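Local atomic coordinates of anti-Sigma factor ChrR, transcriptional activator ChrR (Rhodobacter sphaeroides, PDB entry 2Z2S), a protein that inhibits the extracytoplasmic function sigma factor sigma-E as a zinc-dependent anti-sigma factor, and through its C-terminal domain responds to singlet oxygen. Residues B[114-119]-B[126-131]. Residues are numbered along the deposited sequence; the frame is centred on the assembly and turned at random.
Sequences VRQAIL and IARLLW
Arg-115 and Trp-131 face each other as an antiparallel hydrogen-bonded pair, each giving its N-H to the other's carbonyl (Arg-115 N to Trp-131 O 2.9 Å). The arginine can be followed outward: its CB lies 3.8 Å from CB of Trp-131; CG, set anti to the carbonyl carbon (chi1 -50°), begins an extended chain; CD comes over one face of the indole; and the guanidinium ends above the pyrrole part of the ring, with CZ 4.7 Å from the centroid of the five-membered ring and CD1 of Trp-131 over the guanidinium face. This is a cation-pi contact, made over the face, 24° from the ring normal. NE1, in the same five-membered ring, makes a weak hydrogen bond to OD2 of Asp-186. Two residues along strand 115-119, Ala-117 pairs with Leu-129 and repeats the reciprocal bonds, Ala-117 N reaching Leu-129 O at 2.9 Å. The Arg-115/Trp-131 pair shares its face of the sheet with these two and with Leu-119 and Ala-127: CB of Leu-119 is 4.2 Å from CB of Ala-127, and its CD1 meets CG of Leu-129. Leu-190, Trp-107 and helix 94-97 add to this buried apolar layer. On the opposite face, Gln-116 and Leu-130 run side by side, CB of the former 3.6 Å from CD2 of the latter, while OE1 of Gln-116 touches CD of Arg-128 at 3.6 Å. The chain of Arg-128 bends at CD and NE (chi2 -141°), and its tip departs from strand 115-119, with CG of Leu-130 at the guanidinium edge and NH2 in a weak hydrogen bond with OG1 of Thr-193; its side chain lies about 6 Å from those of His-143 and Glu-147, residues of the protein's second, C-terminal zinc-binding site. The two strands form a beta hairpin in the antiparallel sheet of the cupin-like domain.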
loop_
_atom_site.group_PDB
_atom_site.type_symbol
_atom_site.label_atom_id
_atom_site.label_comp_id
_atom_site.label_asym_id
_atom_site.label_seq_id
_atom_site.Cartn_x
_atom_site.Cartn_y
_atom_site.Cartn_z
ATOM N N VAL B 114 -10.018 -11.929 27.897
ATOM C CA VAL B 114 -9.925 -11.304 26.587
ATOM C C VAL B 114 -10.341 -9.847 26.726
ATOM O O VAL B 114 -11.230 -9.522 27.502
ATOM C CB VAL B 114 -10.836 -11.986 25.559
ATOM C CG1 VAL B 114 -10.777 -11.237 24.239
ATOM C CG2 VAL B 114 -10.391 -13.410 25.350
ATOM N N ARG B 115 -9.671 -8.971 25.989
ATOM C CA ARG B 115 -9.967 -7.547 26.013
ATOM C C ARG B 115 -9.949 -7.043 24.575
ATOM O O ARG B 115 -9.231 -7.581 23.729
ATOM C CB ARG B 115 -8.918 -6.808 26.833
ATOM C CG ARG B 115 -8.669 -7.429 28.180
ATOM C CD ARG B 115 -7.573 -6.690 28.899
ATOM N NE ARG B 115 -6.997 -7.482 29.982
ATOM C CZ ARG B 115 -6.003 -7.072 30.764
ATOM N NH1 ARG B 115 -5.467 -5.872 30.584
ATOM N NH2 ARG B 115 -5.550 -7.854 31.739
ATOM N N GLN B 116 -10.752 -6.025 24.286
ATOM C CA GLN B 116 -10.799 -5.493 22.938
ATOM C C GLN B 116 -10.889 -3.983 22.915
ATOM O O GLN B 116 -11.536 -3.381 23.758
ATOM C CB GLN B 116 -11.983 -6.082 22.178
ATOM C CG GLN B 116 -13.151 -5.145 22.020
ATOM C CD GLN B 116 -14.289 -5.769 21.244
ATOM O OE1 GLN B 116 -14.079 -6.391 20.196
ATOM N NE2 GLN B 116 -15.511 -5.601 21.750
ATOM N N ALA B 117 -10.230 -3.384 21.933
ATOM C CA ALA B 117 -10.231 -1.940 21.768
ATOM C C ALA B 117 -10.532 -1.601 20.307
ATOM O O ALA B 117 -9.669 -1.735 19.442
ATOM C CB ALA B 117 -8.880 -1.371 22.172
ATOM N N ILE B 118 -11.760 -1.171 20.033
ATOM C CA ILE B 118 -12.158 -0.812 18.677
ATOM C C ILE B 118 -11.364 0.376 18.140
ATOM O O ILE B 118 -11.120 1.360 18.846
ATOM C CB ILE B 118 -13.670 -0.484 18.604
ATOM C CG1 ILE B 118 -14.477 -1.785 18.597
ATOM C CG2 ILE B 118 -13.967 0.364 17.377
ATOM C CD1 ILE B 118 -15.934 -1.623 18.224
ATOM N N LEU B 119 -10.958 0.268 16.878
ATOM C CA LEU B 119 -10.203 1.330 16.233
ATOM C C LEU B 119 -11.134 2.122 15.320
ATOM O O LEU B 119 -11.949 1.551 14.593
ATOM C CB LEU B 119 -9.036 0.740 15.444
ATOM C CG LEU B 119 -8.076 -0.090 16.304
ATOM C CD1 LEU B 119 -7.105 -0.819 15.408
ATOM C CD2 LEU B 119 -7.326 0.800 17.277
ATOM N N ILE B 126 -15.086 -3.140 10.340
ATOM C CA ILE B 126 -14.594 -2.705 11.642
ATOM C C ILE B 126 -13.228 -3.269 12.004
ATOM O O ILE B 126 -12.920 -4.406 11.678
ATOM C CB ILE B 126 -15.598 -3.082 12.764
ATOM C CG1 ILE B 126 -16.958 -2.421 12.516
ATOM C CG2 ILE B 126 -15.064 -2.637 14.111
ATOM C CD1 ILE B 126 -17.772 -3.024 11.373
ATOM N N ALA B 127 -12.419 -2.469 12.693
ATOM C CA ALA B 127 -11.087 -2.895 13.106
ATOM C C ALA B 127 -11.013 -2.790 14.611
ATOM O O ALA B 127 -11.662 -1.925 15.204
ATOM C CB ALA B 127 -10.031 -2.007 12.481
ATOM N N ARG B 128 -10.216 -3.663 15.223
ATOM C CA ARG B 128 -10.057 -3.673 16.674
ATOM C C ARG B 128 -8.827 -4.454 17.099
ATOM O O ARG B 128 -8.323 -5.299 16.357
ATOM C CB ARG B 128 -11.290 -4.294 17.338
ATOM C CG ARG B 128 -11.491 -5.759 17.004
ATOM C CD ARG B 128 -12.956 -6.105 16.794
ATOM N NE ARG B 128 -13.149 -6.740 15.492
ATOM C CZ ARG B 128 -12.540 -7.858 15.105
ATOM N NH1 ARG B 128 -11.698 -8.478 15.925
ATOM N NH2 ARG B 128 -12.762 -8.350 13.892
ATOM N N LEU B 129 -8.346 -4.153 18.300
ATOM C CA LEU B 129 -7.197 -4.842 18.868
ATOM C C LEU B 129 -7.757 -5.837 19.868
ATOM O O LEU B 129 -8.508 -5.462 20.757
ATOM C CB LEU B 129 -6.275 -3.866 19.601
ATOM C CG LEU B 129 -5.454 -2.890 18.765
ATOM C CD1 LEU B 129 -4.694 -1.958 19.694
ATOM C CD2 LEU B 129 -4.488 -3.663 17.869
ATOM N N LEU B 130 -7.412 -7.105 19.713
ATOM C CA LEU B 130 -7.888 -8.116 20.635
ATOM C C LEU B 130 -6.742 -8.525 21.536
ATOM O O LEU B 130 -5.639 -8.785 21.070
ATOM C CB LEU B 130 -8.409 -9.324 19.870
ATOM C CG LEU B 130 -9.744 -9.105 19.167
ATOM C CD1 LEU B 130 -10.077 -10.301 18.292
ATOM C CD2 LEU B 130 -10.821 -8.883 20.219
ATOM N N TRP B 131 -6.999 -8.565 22.832
ATOM C CA TRP B 131 -5.969 -8.946 23.784
ATOM C C TRP B 131 -6.367 -10.271 24.419
ATOM O O TRP B 131 -7.288 -10.339 25.232
ATOM C CB TRP B 131 -5.812 -7.848 24.840
ATOM C CG TRP B 131 -4.757 -8.116 25.861
ATOM C CD1 TRP B 131 -4.756 -9.108 26.798
ATOM C CD2 TRP B 131 -3.560 -7.365 26.071
ATOM N NE1 TRP B 131 -3.634 -9.019 27.582
ATOM C CE2 TRP B 131 -2.880 -7.956 27.158
ATOM C CE3 TRP B 131 -2.995 -6.246 25.448
ATOM C CZ2 TRP B 131 -1.658 -7.467 27.638
ATOM C CZ3 TRP B 131 -1.775 -5.757 25.925
ATOM C CH2 TRP B 131 -1.124 -6.370 27.012
#